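Local coordinates for gram-negative insecticidal protein (Chromobacterium piscinae, PDB 6FBM) that is an insecticidal toxin of the MACPF and beta-tripod families, probably acting by forming pores in target membranes, at residues 83-88 with 103-108; 73-78 with 122-127; 183-188 with 232-237; 112-117 with 309-314. One frame throughout, in Å; residues are numbered along the deposited sequence.

Contact 1. Residues 83-88 with 103-108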
loop_
_atom_site.group_PDB
_atom_site.type_symbol
_atom_site.label_atom_id
_atom_site.label_comp_id
_atom_site.label_asym_id
_atom_site.label_seq_id
_atom_site.Cartn_x
_atom_site.Cartn_y
_atom_site.Cartn_z
ATOM N N GLU A 83 45.649 -19.803 6.634
ATOM C CA GLU A 83 45.183 -20.109 7.974
ATOM C C GLU A 83 43.807 -19.452 8.176
ATOM O O GLU A 83 42.918 -20.043 8.789
ATOM C CB GLU A 83 46.201 -19.652 9.026
ATOM C CG GLU A 83 45.834 -20.013 10.463
ATOM C CD GLU A 83 46.797 -19.404 11.462
ATOM O OE1 GLU A 83 46.415 -18.406 12.139
ATOM O OE2 GLU A 83 47.966 -19.883 11.521
ATOM N N TYR A 84 43.637 -18.238 7.660
ATOM C CA TYR A 84 42.329 -17.586 7.663
ATOM C C TYR A 84 41.259 -18.470 7.023
ATOM O O TYR A 84 40.192 -18.673 7.592
ATOM C CB TYR A 84 42.384 -16.238 6.929
ATOM C CG TYR A 84 41.040 -15.629 6.700
ATOM C CD1 TYR A 84 40.438 -14.827 7.663
ATOM C CD2 TYR A 84 40.342 -15.873 5.519
ATOM C CE1 TYR A 84 39.172 -14.283 7.446
ATOM C CE2 TYR A 84 39.097 -15.323 5.291
ATOM C CZ TYR A 84 38.517 -14.527 6.245
ATOM O OH TYR A 84 37.286 -13.990 5.991
ATOM N N ARG A 85 41.574 -18.980 5.839
ATOM C CA ARG A 85 40.699 -19.897 5.123
ATOM C C ARG A 85 40.336 -21.122 5.939
ATOM O O ARG A 85 39.181 -21.527 5.935
ATOM C CB ARG A 85 41.338 -20.367 3.824
ATOM C CG ARG A 85 41.524 -19.258 2.819
ATOM C CD ARG A 85 42.317 -19.770 1.649
ATOM N NE ARG A 85 41.480 -20.540 0.757
ATOM C CZ ARG A 85 41.912 -21.262 -0.277
ATOM N NH1 ARG A 85 43.215 -21.343 -0.564
ATOM N NH2 ARG A 85 41.024 -21.907 -1.032
ATOM N N GLU A 86 41.316 -21.720 6.619
ATOM C CA GLU A 86 41.062 -22.882 7.491
ATOM C C GLU A 86 40.159 -22.514 8.633
ATOM O O GLU A 86 39.216 -23.256 8.937
ATOM C CB GLU A 86 42.350 -23.493 8.047
ATOM C CG GLU A 86 42.937 -24.574 7.127
ATOM C CD GLU A 86 44.431 -24.818 7.333
ATOM O OE1 GLU A 86 45.057 -24.041 8.083
ATOM O OE2 GLU A 86 44.978 -25.779 6.736
ATOM N N LYS A 87 40.455 -21.384 9.274
ATOM C CA LYS A 87 39.692 -20.945 10.436
ATOM C C LYS A 87 38.230 -20.733 10.058
ATOM O O LYS A 87 37.341 -21.153 10.770
ATOM C CB LYS A 87 40.288 -19.674 11.038
ATOM C CG LYS A 87 41.531 -19.859 11.884
ATOM C CD LYS A 87 42.267 -18.528 12.065
ATOM C CE LYS A 87 43.366 -18.595 13.107
ATOM N NZ LYS A 87 42.808 -18.590 14.476
ATOM N N MET A 88 38.012 -20.120 8.906
ATOM C CA MET A 88 36.679 -19.877 8.387
ATOM C C MET A 88 35.899 -21.162 8.075
ATOM O O MET A 88 34.679 -21.152 8.118
ATOM C CB MET A 88 36.784 -19.033 7.119
ATOM C CG MET A 88 35.503 -18.349 6.721
ATOM S SD MET A 88 35.607 -17.526 5.112
ATOM C CE MET A 88 36.709 -18.547 4.110
ATOM N N ALA A 103 34.910 -18.709 -2.462
ATOM C CA ALA A 103 34.306 -17.562 -3.144
ATOM C C ALA A 103 34.076 -16.359 -2.217
ATOM O O ALA A 103 34.013 -15.230 -2.685
ATOM C CB ALA A 103 33.006 -17.976 -3.825
ATOM N N SER A 104 33.981 -16.581 -0.907
ATOM C CA SER A 104 33.820 -15.475 0.050
ATOM C C SER A 104 35.061 -14.592 0.154
ATOM O O SER A 104 34.939 -13.405 0.458
ATOM C CB SER A 104 33.474 -16.011 1.426
ATOM O OG SER A 104 34.573 -16.760 1.928
ATOM N N LEU A 105 36.235 -15.158 -0.114
ATOM C CA LEU A 105 37.487 -14.383 -0.111
ATOM C C LEU A 105 37.423 -13.110 -0.934
ATOM O O LEU A 105 37.818 -12.055 -0.450
ATOM C CB LEU A 105 38.669 -15.219 -0.596
ATOM C CG LEU A 105 39.094 -16.350 0.328
ATOM C CD1 LEU A 105 40.127 -17.194 -0.395
ATOM C CD2 LEU A 105 39.664 -15.820 1.623
ATOM N N SER A 106 36.946 -13.204 -2.166
ATOM C CA SER A 106 36.858 -12.020 -3.031
ATOM C C SER A 106 35.656 -11.158 -2.720
ATOM O O SER A 106 35.616 -10.008 -3.105
ATOM C CB SER A 106 36.904 -12.397 -4.508
ATOM O OG SER A 106 38.221 -12.773 -4.818
ATOM N N VAL A 107 34.671 -11.720 -2.041
ATOM C CA VAL A 107 33.603 -10.933 -1.447
ATOM C C VAL A 107 34.195 -10.082 -0.312
ATOM O O VAL A 107 33.943 -8.881 -0.260
ATOM C CB VAL A 107 32.417 -11.817 -0.969
ATOM C CG1 VAL A 107 31.434 -11.017 -0.081
ATOM C CG2 VAL A 107 31.722 -12.405 -2.191
ATOM N N ASP A 108 35.007 -10.698 0.541
ATOM C CA ASP A 108 35.536 -10.043 1.743
ATOM C C ASP A 108 36.779 -9.167 1.552
ATOM O O ASP A 108 36.971 -8.216 2.308
ATOM C CB ASP A 108 35.863 -11.090 2.810
ATOM C CG ASP A 108 34.624 -11.804 3.338
ATOM O OD1 ASP A 108 33.495 -11.240 3.280
ATOM O OD2 ASP A 108 34.789 -12.950 3.804
#
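Tyr84, Arg85 and Met88 meet Ser104, Leu105 and Asp108 in a buried, steep helix-to-helix contact inside the helical cluster that links strands 64-78 and 120-134 of the MACPF domain. The two axes cross at 112° and come no closer than 11.7 Å, so side chains alone bridge the gap. Leu105 is the central wedge, its two methyls serving different neighbours. Leu105 CD2 lies at the edge of the Tyr84 ring, 3.7 Å from Tyr84 CE2, while Leu105 CD1 packs 3.8 Å from Arg85 NE, where the two side chains cross at about a right angle. The CA-CB bond of Tyr84 points toward helix 103-108, with CG anti to the backbone N (chi1 170°). Tyr84 OH ends 3.5 Å from Asp108 OD2, with ring and carboxylate planes nearly perpendicular. Met88 lays its SD 3.4 Å from Ser104 OG, a hydroxyl that is hydrogen-bonded to Phe101 O. Beyond Leu105, the Arg85 guanidinium bonds to Ser307 O, Ser102 OG and Gln309 O and makes a salt bridge with Glu82. Tyr84 also reaches Tyr121 and Ser123 on strand 120-134, and Met88 rests on Asp76 of strand 64-78, which seats helix 81-88 against the central sheet.

Contact 2. Residues 73-78 with 122-127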
loop_
_atom_site.group_PDB
_atom_site.type_symbol
_atom_site.label_atom_id
_atom_site.label_comp_id
_atom_site.label_asym_id
_atom_site.label_seq_id
_atom_site.Cartn_x
_atom_site.Cartn_y
_atom_site.Cartn_z
ATOM N N PHE A 73 28.602 -13.834 17.974
ATOM C CA PHE A 73 29.708 -13.026 17.506
ATOM C C PHE A 73 30.895 -13.944 17.234
ATOM O O PHE A 73 31.257 -14.747 18.066
ATOM C CB PHE A 73 30.049 -12.007 18.570
ATOM C CG PHE A 73 31.084 -11.037 18.145
ATOM C CD1 PHE A 73 30.730 -9.910 17.414
ATOM C CD2 PHE A 73 32.432 -11.251 18.476
ATOM C CE1 PHE A 73 31.701 -9.009 17.010
ATOM C CE2 PHE A 73 33.414 -10.355 18.075
ATOM C CZ PHE A 73 33.049 -9.240 17.336
ATOM N N LYS A 74 31.493 -13.832 16.061
ATOM C CA LYS A 74 32.592 -14.724 15.662
ATOM C C LYS A 74 33.653 -13.929 14.943
ATOM O O LYS A 74 33.326 -13.053 14.156
ATOM C CB LYS A 74 32.107 -15.798 14.708
ATOM C CG LYS A 74 31.570 -17.046 15.392
ATOM C CD LYS A 74 31.017 -18.081 14.418
ATOM C CE LYS A 74 29.506 -18.041 14.109
ATOM N NZ LYS A 74 28.728 -19.283 14.391
ATOM N N GLN A 75 34.915 -14.256 15.197
ATOM C CA GLN A 75 36.036 -13.680 14.453
ATOM C C GLN A 75 36.983 -14.756 13.959
ATOM O O GLN A 75 37.386 -15.635 14.708
ATOM C CB GLN A 75 36.805 -12.707 15.320
ATOM C CG GLN A 75 36.036 -11.422 15.624
ATOM C CD GLN A 75 36.908 -10.416 16.320
ATOM O OE1 GLN A 75 37.429 -10.692 17.400
ATOM N NE2 GLN A 75 37.093 -9.252 15.699
ATOM N N ASP A 76 37.333 -14.677 12.685
ATOM C CA ASP A 76 38.452 -15.431 12.142
ATOM C C ASP A 76 39.475 -14.422 11.717
ATOM O O ASP A 76 39.201 -13.591 10.875
ATOM C CB ASP A 76 38.019 -16.280 10.955
ATOM C CG ASP A 76 36.934 -17.281 11.332
ATOM O OD1 ASP A 76 37.082 -17.994 12.363
ATOM O OD2 ASP A 76 35.932 -17.315 10.594
ATOM N N VAL A 77 40.644 -14.492 12.345
ATOM C CA VAL A 77 41.718 -13.529 12.158
ATOM C C VAL A 77 43.032 -14.264 11.941
ATOM O O VAL A 77 43.355 -15.226 12.640
ATOM C CB VAL A 77 41.838 -12.604 13.380
ATOM C CG1 VAL A 77 42.988 -11.632 13.223
ATOM C CG2 VAL A 77 40.532 -11.853 13.590
ATOM N N SER A 78 43.785 -13.814 10.956
ATOM C CA SER A 78 45.098 -14.383 10.723
ATOM C C SER A 78 45.974 -13.488 9.847
ATOM O O SER A 78 45.490 -12.810 8.924
ATOM C CB SER A 78 44.980 -15.774 10.082
ATOM O OG SER A 78 46.252 -16.381 10.040
ATOM N N SER A 122 40.818 -10.334 8.583
ATOM C CA SER A 122 39.848 -10.546 9.653
ATOM C C SER A 122 38.451 -10.606 9.073
ATOM O O SER A 122 38.084 -9.807 8.200
ATOM C CB SER A 122 39.930 -9.444 10.708
ATOM O OG SER A 122 39.742 -8.153 10.135
ATOM N N SER A 123 37.661 -11.552 9.574
ATOM C CA SER A 123 36.219 -11.565 9.364
ATOM C C SER A 123 35.579 -11.445 10.722
ATOM O O SER A 123 35.729 -12.339 11.558
ATOM C CB SER A 123 35.793 -12.853 8.679
ATOM O OG SER A 123 34.381 -13.050 8.752
ATOM N N THR A 124 34.878 -10.343 10.958
ATOM C CA THR A 124 34.165 -10.147 12.194
ATOM C C THR A 124 32.683 -10.247 11.845
ATOM O O THR A 124 32.154 -9.365 11.171
ATOM C CB THR A 124 34.535 -8.800 12.795
ATOM O OG1 THR A 124 35.909 -8.833 13.193
ATOM C CG2 THR A 124 33.686 -8.502 14.002
ATOM N N ARG A 125 32.040 -11.328 12.315
ATOM C CA ARG A 125 30.668 -11.666 11.938
ATOM C C ARG A 125 29.747 -11.608 13.136
ATOM O O ARG A 125 30.029 -12.168 14.200
ATOM C CB ARG A 125 30.570 -13.055 11.311
ATOM C CG ARG A 125 31.581 -13.310 10.204
ATOM C CD ARG A 125 31.241 -14.534 9.342
ATOM N NE ARG A 125 31.366 -15.783 10.089
ATOM C CZ ARG A 125 32.533 -16.361 10.386
ATOM N NH1 ARG A 125 33.720 -15.833 9.994
ATOM N NH2 ARG A 125 32.518 -17.483 11.100
ATOM N N GLU A 126 28.646 -10.890 12.962
ATOM C CA GLU A 126 27.628 -10.835 13.970
ATOM C C GLU A 126 26.397 -11.442 13.359
ATOM O O GLU A 126 25.796 -10.868 12.448
ATOM C CB GLU A 126 27.375 -9.415 14.419
ATOM C CG GLU A 126 26.422 -9.363 15.584
ATOM C CD GLU A 126 26.210 -7.983 16.096
ATOM O OE1 GLU A 126 26.440 -7.824 17.302
ATOM O OE2 GLU A 126 25.814 -7.086 15.327
ATOM N N ALA A 127 26.029 -12.599 13.875
ATOM C CA ALA A 127 24.921 -13.373 13.341
ATOM C C ALA A 127 23.709 -13.137 14.245
ATOM O O ALA A 127 23.764 -13.403 15.457
ATOM C CB ALA A 127 25.284 -14.847 13.284
#
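Arg125 reaches across to Lys74 and Asp76, linking two antiparallel strands on one face of the sheet. Its CB sits 4.0 Å from Lys74 O, the carbonyl that accepts the backbone N-H of Arg125. CG stands anti to the carbonyl carbon, and the bend at chi3 (-68°) turns NE out of the extended line, after which the guanidinium lies with Lys74 CB over one of its faces. At the tip Arg125 NH1 donates to Asp76 OD2 at 2.7 Å in a nearly straight salt bridge (171°); the acid is in the guanidinium plane, whereas the donor arrives from above the carboxylate plane. Arg125 NH1 also donates to Ser123 OG, 3.1 Å away, so two bonds fix its rotation. Arg125 NH2 packs 3.7 Å from Lys74 CD, and the lysine's own charge is paired with Asp274. Tyr29 adds a cation-pi contact to Arg125. The other face carries Phe73, Gln75 and Thr124. Gln75 NE2 sends an almost linear bond to Thr124 OG1 at 2.8 Å, in the amide plane, and also donates to Ser199 O; Thr124 CG2 touches Phe73 CZ at 3.5 Å. Paired backbone bonds at Lys74-Arg125 and Asp76-Ser123 set the ladder. Helix 81-88 lies against Asp76 and Ser123, helix 198-209 against Phe73, Gln75 and Thr124. Antiparallel strands flanked by helical clusters are typical of the bent central sheet of the MACPF/CDC fold, whose clusters in related pore formers unfurl into membrane hairpins.

Contact 3. Residues 183-188 with 232-237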
loop_
_atom_site.group_PDB
_atom_site.type_symbol
_atom_site.label_atom_id
_atom_site.label_comp_id
_atom_site.label_asym_id
_atom_site.label_seq_id
_atom_site.Cartn_x
_atom_site.Cartn_y
_atom_site.Cartn_z
ATOM N N TYR A 183 31.930 -8.005 8.800
ATOM C CA TYR A 183 32.796 -6.846 8.761
ATOM C C TYR A 183 34.154 -7.416 8.500
ATOM O O TYR A 183 34.803 -7.945 9.406
ATOM C CB TYR A 183 32.713 -6.148 10.111
ATOM C CG TYR A 183 33.474 -4.846 10.258
ATOM C CD1 TYR A 183 33.040 -3.690 9.640
ATOM C CD2 TYR A 183 34.556 -4.765 11.105
ATOM C CE1 TYR A 183 33.726 -2.509 9.816
ATOM C CE2 TYR A 183 35.224 -3.575 11.298
ATOM C CZ TYR A 183 34.805 -2.450 10.658
ATOM O OH TYR A 183 35.477 -1.280 10.858
ATOM N N SER A 184 34.577 -7.355 7.247
ATOM C CA SER A 184 35.836 -8.000 6.847
ATOM C C SER A 184 36.924 -6.969 6.569
ATOM O O SER A 184 36.677 -5.954 5.894
ATOM C CB SER A 184 35.615 -8.916 5.639
ATOM O OG SER A 184 35.331 -8.167 4.484
ATOM N N ALA A 185 38.131 -7.233 7.080
ATOM C CA ALA A 185 39.208 -6.246 6.990
ATOM C C ALA A 185 40.500 -6.883 6.531
ATOM O O ALA A 185 40.935 -7.928 7.071
ATOM C CB ALA A 185 39.410 -5.517 8.315
ATOM N N ALA A 186 41.098 -6.255 5.519
ATOM C CA ALA A 186 42.477 -6.504 5.149
ATOM C C ALA A 186 43.304 -5.389 5.783
ATOM O O ALA A 186 43.275 -4.250 5.306
ATOM C CB ALA A 186 42.628 -6.480 3.644
ATOM N N SER A 187 44.019 -5.713 6.864
ATOM C CA SER A 187 44.706 -4.698 7.648
ATOM C C SER A 187 46.213 -4.782 7.392
ATOM O O SER A 187 46.792 -5.877 7.361
ATOM C CB SER A 187 44.419 -4.895 9.129
ATOM O OG SER A 187 43.067 -4.629 9.439
ATOM N N LYS A 188 46.824 -3.613 7.219
ATOM C CA LYS A 188 48.252 -3.460 7.172
ATOM C C LYS A 188 48.690 -3.154 8.606
ATOM O O LYS A 188 48.810 -1.981 8.983
ATOM C CB LYS A 188 48.585 -2.308 6.212
ATOM C CG LYS A 188 48.693 -2.806 4.764
ATOM C CD LYS A 188 48.309 -1.888 3.605
ATOM C CE LYS A 188 48.492 -0.413 3.851
ATOM N NZ LYS A 188 48.590 0.313 2.540
ATOM N N SER A 232 43.266 -0.127 6.849
ATOM C CA SER A 232 42.650 -1.364 6.321
ATOM C C SER A 232 41.706 -1.082 5.170
ATOM O O SER A 232 41.101 -0.029 5.081
ATOM C CB SER A 232 41.874 -2.133 7.406
ATOM O OG SER A 232 42.647 -2.329 8.569
ATOM N N THR A 233 41.593 -2.064 4.288
ATOM C CA THR A 233 40.453 -2.172 3.378
ATOM C C THR A 233 39.336 -2.950 4.110
ATOM O O THR A 233 39.509 -4.114 4.516
ATOM C CB THR A 233 40.843 -2.898 2.083
ATOM O OG1 THR A 233 42.040 -2.322 1.548
ATOM C CG2 THR A 233 39.723 -2.786 1.061
ATOM N N ILE A 234 38.190 -2.282 4.252
ATOM C CA ILE A 234 37.089 -2.753 5.068
ATOM C C ILE A 234 35.838 -2.895 4.194
ATOM O O ILE A 234 35.490 -1.996 3.437
ATOM C CB ILE A 234 36.852 -1.792 6.258
ATOM C CG1 ILE A 234 38.071 -1.829 7.172
ATOM C CG2 ILE A 234 35.631 -2.225 7.091
ATOM C CD1 ILE A 234 37.985 -0.914 8.388
ATOM N N ARG A 235 35.171 -4.039 4.320
ATOM C CA ARG A 235 33.872 -4.269 3.689
ATOM C C ARG A 235 32.856 -4.743 4.715
ATOM O O ARG A 235 33.216 -5.345 5.744
ATOM C CB ARG A 235 34.011 -5.294 2.570
ATOM C CG ARG A 235 34.737 -4.744 1.359
ATOM C CD ARG A 235 35.102 -5.823 0.384
ATOM N NE ARG A 235 35.711 -5.317 -0.844
ATOM C CZ ARG A 235 36.030 -6.073 -1.907
ATOM N NH1 ARG A 235 35.843 -7.392 -1.887
ATOM N NH2 ARG A 235 36.582 -5.517 -2.987
ATOM N N LEU A 236 31.597 -4.428 4.436
ATOM C CA LEU A 236 30.467 -4.903 5.216
ATOM C C LEU A 236 29.507 -5.645 4.272
ATOM O O LEU A 236 28.967 -5.040 3.359
ATOM C CB LEU A 236 29.757 -3.731 5.875
ATOM C CG LEU A 236 28.656 -4.108 6.857
ATOM C CD1 LEU A 236 29.186 -4.939 8.005
ATOM C CD2 LEU A 236 28.038 -2.829 7.396
ATOM N N THR A 237 29.330 -6.950 4.483
ATOM C CA THR A 237 28.424 -7.762 3.685
ATOM C C THR A 237 27.313 -8.329 4.572
ATOM O O THR A 237 27.571 -8.860 5.661
ATOM C CB THR A 237 29.179 -8.907 3.008
ATOM O OG1 THR A 237 30.235 -8.358 2.233
ATOM C CG2 THR A 237 28.294 -9.663 2.035
#
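Tyr183 opens the strand pairing by meeting Ile234 through the CE1 side of its ring and its OH. Its CG is anti to the backbone N (chi1 -176°). The two side chains cross obliquely: Tyr183 CE1 lies 3.3 Å from Ile234 CG2, and Tyr183 OH is 3.5 Å from Ile234 CD1. Leu236 CD1 approaches the same tyrosine at the ring edge, near its plane. Ser184, on the opposite face, exchanges two backbone bonds with Arg235, N to O in both directions at 2.9 Å. Ser184 OG touches Arg235 CB, beyond which the extended arginine chain leads away from strand 183-187. Ala185 returns to the tyrosine face, its CB 4.1 Å from Ile234 CG1. Ala186 forms the second backbone pair, donating to Thr233 O at 2.8 Å and accepting from Thr233 N. At Ser187 the chains are close, and Ser187 OG is modelled 2.5 Å from Ser232 OG, too short to be taken at face value. Several polar ends are held from outside the pair: Tyr183 OH by Ser205 OG, Ser184 OG by Asp108 O, Arg235 NH1 by Val107 O, Thr233 OG1 by Asp113 OD2 and Ser232 OG by Phe228 O. Helices 220-230 and 246-250 cover the face bearing Tyr183, Ala185 and Ile234, with Phe228 and Leu250 against it. Ala186 faces Phe109 and Ile119 on the other side, and strand 120-134 pairs with the far edge of strand 179-187, placing this pair within the central MACPF sheet.

Contact 4. Residues 112-117 with 309-314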
loop_
_atom_site.group_PDB
_atom_site.type_symbol
_atom_site.label_atom_id
_atom_site.label_comp_id
_atom_site.label_asym_id
_atom_site.label_seq_id
_atom_site.Cartn_x
_atom_site.Cartn_y
_atom_site.Cartn_z
ATOM N N THR A 112 44.140 -7.975 -4.660
ATOM C CA THR A 112 45.471 -7.496 -4.297
ATOM C C THR A 112 45.849 -7.873 -2.831
ATOM O O THR A 112 46.894 -8.491 -2.585
ATOM C CB THR A 112 45.582 -5.961 -4.547
ATOM O OG1 THR A 112 45.499 -5.695 -5.955
ATOM C CG2 THR A 112 46.928 -5.406 -4.042
ATOM N N ASP A 113 44.969 -7.533 -1.886
ATOM C CA ASP A 113 45.197 -7.825 -0.465
ATOM C C ASP A 113 45.321 -9.303 -0.192
ATOM O O ASP A 113 46.066 -9.707 0.691
ATOM C CB ASP A 113 44.087 -7.230 0.413
ATOM C CG ASP A 113 44.131 -5.712 0.470
ATOM O OD1 ASP A 113 45.181 -5.127 0.258
ATOM O OD2 ASP A 113 43.116 -5.068 0.728
ATOM N N GLN A 114 44.585 -10.120 -0.932
ATOM C CA GLN A 114 44.684 -11.560 -0.775
ATOM C C GLN A 114 46.091 -12.047 -1.078
ATOM O O GLN A 114 46.625 -12.903 -0.384
ATOM C CB GLN A 114 43.684 -12.266 -1.692
ATOM C CG GLN A 114 42.233 -12.139 -1.278
ATOM C CD GLN A 114 41.292 -12.681 -2.328
ATOM O OE1 GLN A 114 40.435 -11.953 -2.852
ATOM N NE2 GLN A 114 41.442 -13.964 -2.655
ATOM N N GLN A 115 46.675 -11.489 -2.124
ATOM C CA GLN A 115 47.981 -11.907 -2.597
ATOM C C GLN A 115 49.125 -11.205 -1.850
ATOM O O GLN A 115 50.200 -11.772 -1.707
ATOM C CB GLN A 115 48.104 -11.639 -4.090
ATOM C CG GLN A 115 47.046 -12.292 -4.942
ATOM C CD GLN A 115 47.313 -12.060 -6.431
ATOM O OE1 GLN A 115 47.973 -12.871 -7.106
ATOM N NE2 GLN A 115 46.760 -10.979 -6.966
ATOM N N LEU A 116 48.908 -9.975 -1.397
ATOM C CA LEU A 116 49.923 -9.310 -0.592
ATOM C C LEU A 116 50.254 -10.065 0.687
ATOM O O LEU A 116 49.448 -10.824 1.228
ATOM C CB LEU A 116 49.530 -7.869 -0.258
ATOM C CG LEU A 116 49.644 -6.915 -1.443
ATOM C CD1 LEU A 116 49.220 -5.513 -1.004
ATOM C CD2 LEU A 116 51.096 -6.924 -1.991
ATOM N N THR A 117 51.452 -9.825 1.158
ATOM C CA THR A 117 51.945 -10.404 2.369
ATOM C C THR A 117 51.967 -9.258 3.388
ATOM O O THR A 117 51.689 -8.105 3.025
ATOM C CB THR A 117 53.291 -11.111 2.088
ATOM O OG1 THR A 117 53.563 -12.056 3.107
ATOM C CG2 THR A 117 54.436 -10.170 1.978
ATOM N N GLN A 309 43.993 -25.155 -3.901
ATOM C CA GLN A 309 45.226 -24.471 -4.299
ATOM C C GLN A 309 45.434 -23.273 -3.386
ATOM O O GLN A 309 44.471 -22.593 -3.022
ATOM C CB GLN A 309 45.183 -23.975 -5.752
ATOM C CG GLN A 309 45.328 -25.055 -6.818
ATOM C CD GLN A 309 45.287 -24.478 -8.240
ATOM O OE1 GLN A 309 46.309 -24.048 -8.799
ATOM N NE2 GLN A 309 44.087 -24.463 -8.830
ATOM N N SER A 310 46.691 -23.025 -3.026
ATOM C CA SER A 310 47.057 -21.844 -2.255
ATOM C C SER A 310 46.811 -20.568 -3.050
ATOM O O SER A 310 46.841 -20.559 -4.290
ATOM C CB SER A 310 48.518 -21.903 -1.831
ATOM O OG SER A 310 48.651 -22.759 -0.702
ATOM N N ILE A 311 46.553 -19.490 -2.315
ATOM C CA ILE A 311 46.445 -18.172 -2.902
ATOM C C ILE A 311 47.866 -17.775 -3.259
ATOM O O ILE A 311 48.778 -17.980 -2.447
ATOM C CB ILE A 311 45.852 -17.151 -1.909
ATOM C CG1 ILE A 311 44.457 -17.593 -1.431
ATOM C CG2 ILE A 311 45.809 -15.745 -2.511
ATOM C CD1 ILE A 311 43.433 -17.828 -2.527
ATOM N N PRO A 312 48.083 -17.262 -4.475
ATOM C CA PRO A 312 49.423 -16.787 -4.812
ATOM C C PRO A 312 49.830 -15.568 -3.960
ATOM O O PRO A 312 49.011 -14.668 -3.751
ATOM C CB PRO A 312 49.316 -16.431 -6.305
ATOM C CG PRO A 312 47.858 -16.298 -6.599
ATOM C CD PRO A 312 47.178 -17.244 -5.644
ATOM N N LYS A 313 51.078 -15.561 -3.472
ATOM C CA LYS A 313 51.560 -14.507 -2.585
ATOM C C LYS A 313 52.693 -13.706 -3.212
ATOM O O LYS A 313 53.519 -14.250 -3.940
ATOM C CB LYS A 313 52.047 -15.114 -1.266
ATOM C CG LYS A 313 51.029 -15.946 -0.510
ATOM C CD LYS A 313 49.760 -15.166 -0.188
ATOM C CE LYS A 313 50.010 -13.894 0.633
ATOM N NZ LYS A 313 48.807 -13.428 1.354
ATOM N N VAL A 314 52.708 -12.406 -2.918
ATOM C CA VAL A 314 53.805 -11.509 -3.242
ATOM C C VAL A 314 54.638 -11.447 -1.969
ATOM O O VAL A 314 54.347 -10.685 -1.064
ATOM C CB VAL A 314 53.276 -10.105 -3.616
ATOM C CG1 VAL A 314 54.411 -9.102 -3.733
ATOM C CG2 VAL A 314 52.506 -10.190 -4.919
#
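Lys313 reaches into the C-terminal end of helix 111-115, and its neighbours Ile311, Pro312 and Val314 line the same turn: a loop following helix 300-304 is here laid against a helix of the MACPF domain. The lysine ammonium makes the charged bonds. Bends at chi2 and chi3 (-57° and -58°) curl the lysine back on itself, and Lys313 CE lies 3.2 Å from Gln115 O. Lys313 NZ donates to Gln114 O at 2.8 Å and to Leu116 O at 2.7 Å, the latter from above the carbonyl plane. A positive group gripped by two carbonyls at this end would suit the partial negative charge of the helix. In the backbone, Val314 N donates to Gln115 O at 2.9 Å, while Gln115 CA approaches Pro312 O in a C-H...O contact. The Gln115 side chain passes the proline ring, its OE1 3.5 Å from Pro312 CG; its amide is bonded to His526 ND1 and Gln527 O, bringing in the C-terminal residues of the chain. Van der Waals contacts complete the join: Ile311 CG2 lies against Gln114 O and CB, with Leu105 and Ile81 nearby, and Leu116 lies beside Val314, both side chains pointing the same way, with Leu116 CD2 at 4.2 Å from Val314 CB.

From the N terminus, strand 64-78 runs straight into helix 81-88, and contact 1 closes a short loop onto helix 102-108. That loop is nested within the larger one closed by contact 2, where the chain returns as strand 120-134. Contact 3 follows in series, closing a second helical excursion between strands 179-187 and 232-239; backbone bonds between strands 120-134 and 179-187 join contacts 2 and 3 in one sheet. Contact 4, its segments 192 residues apart, encloses contact 3 and crosses contact 2. It returns the chain to the first helical cluster, and both contact 1 and contact 3 touch it.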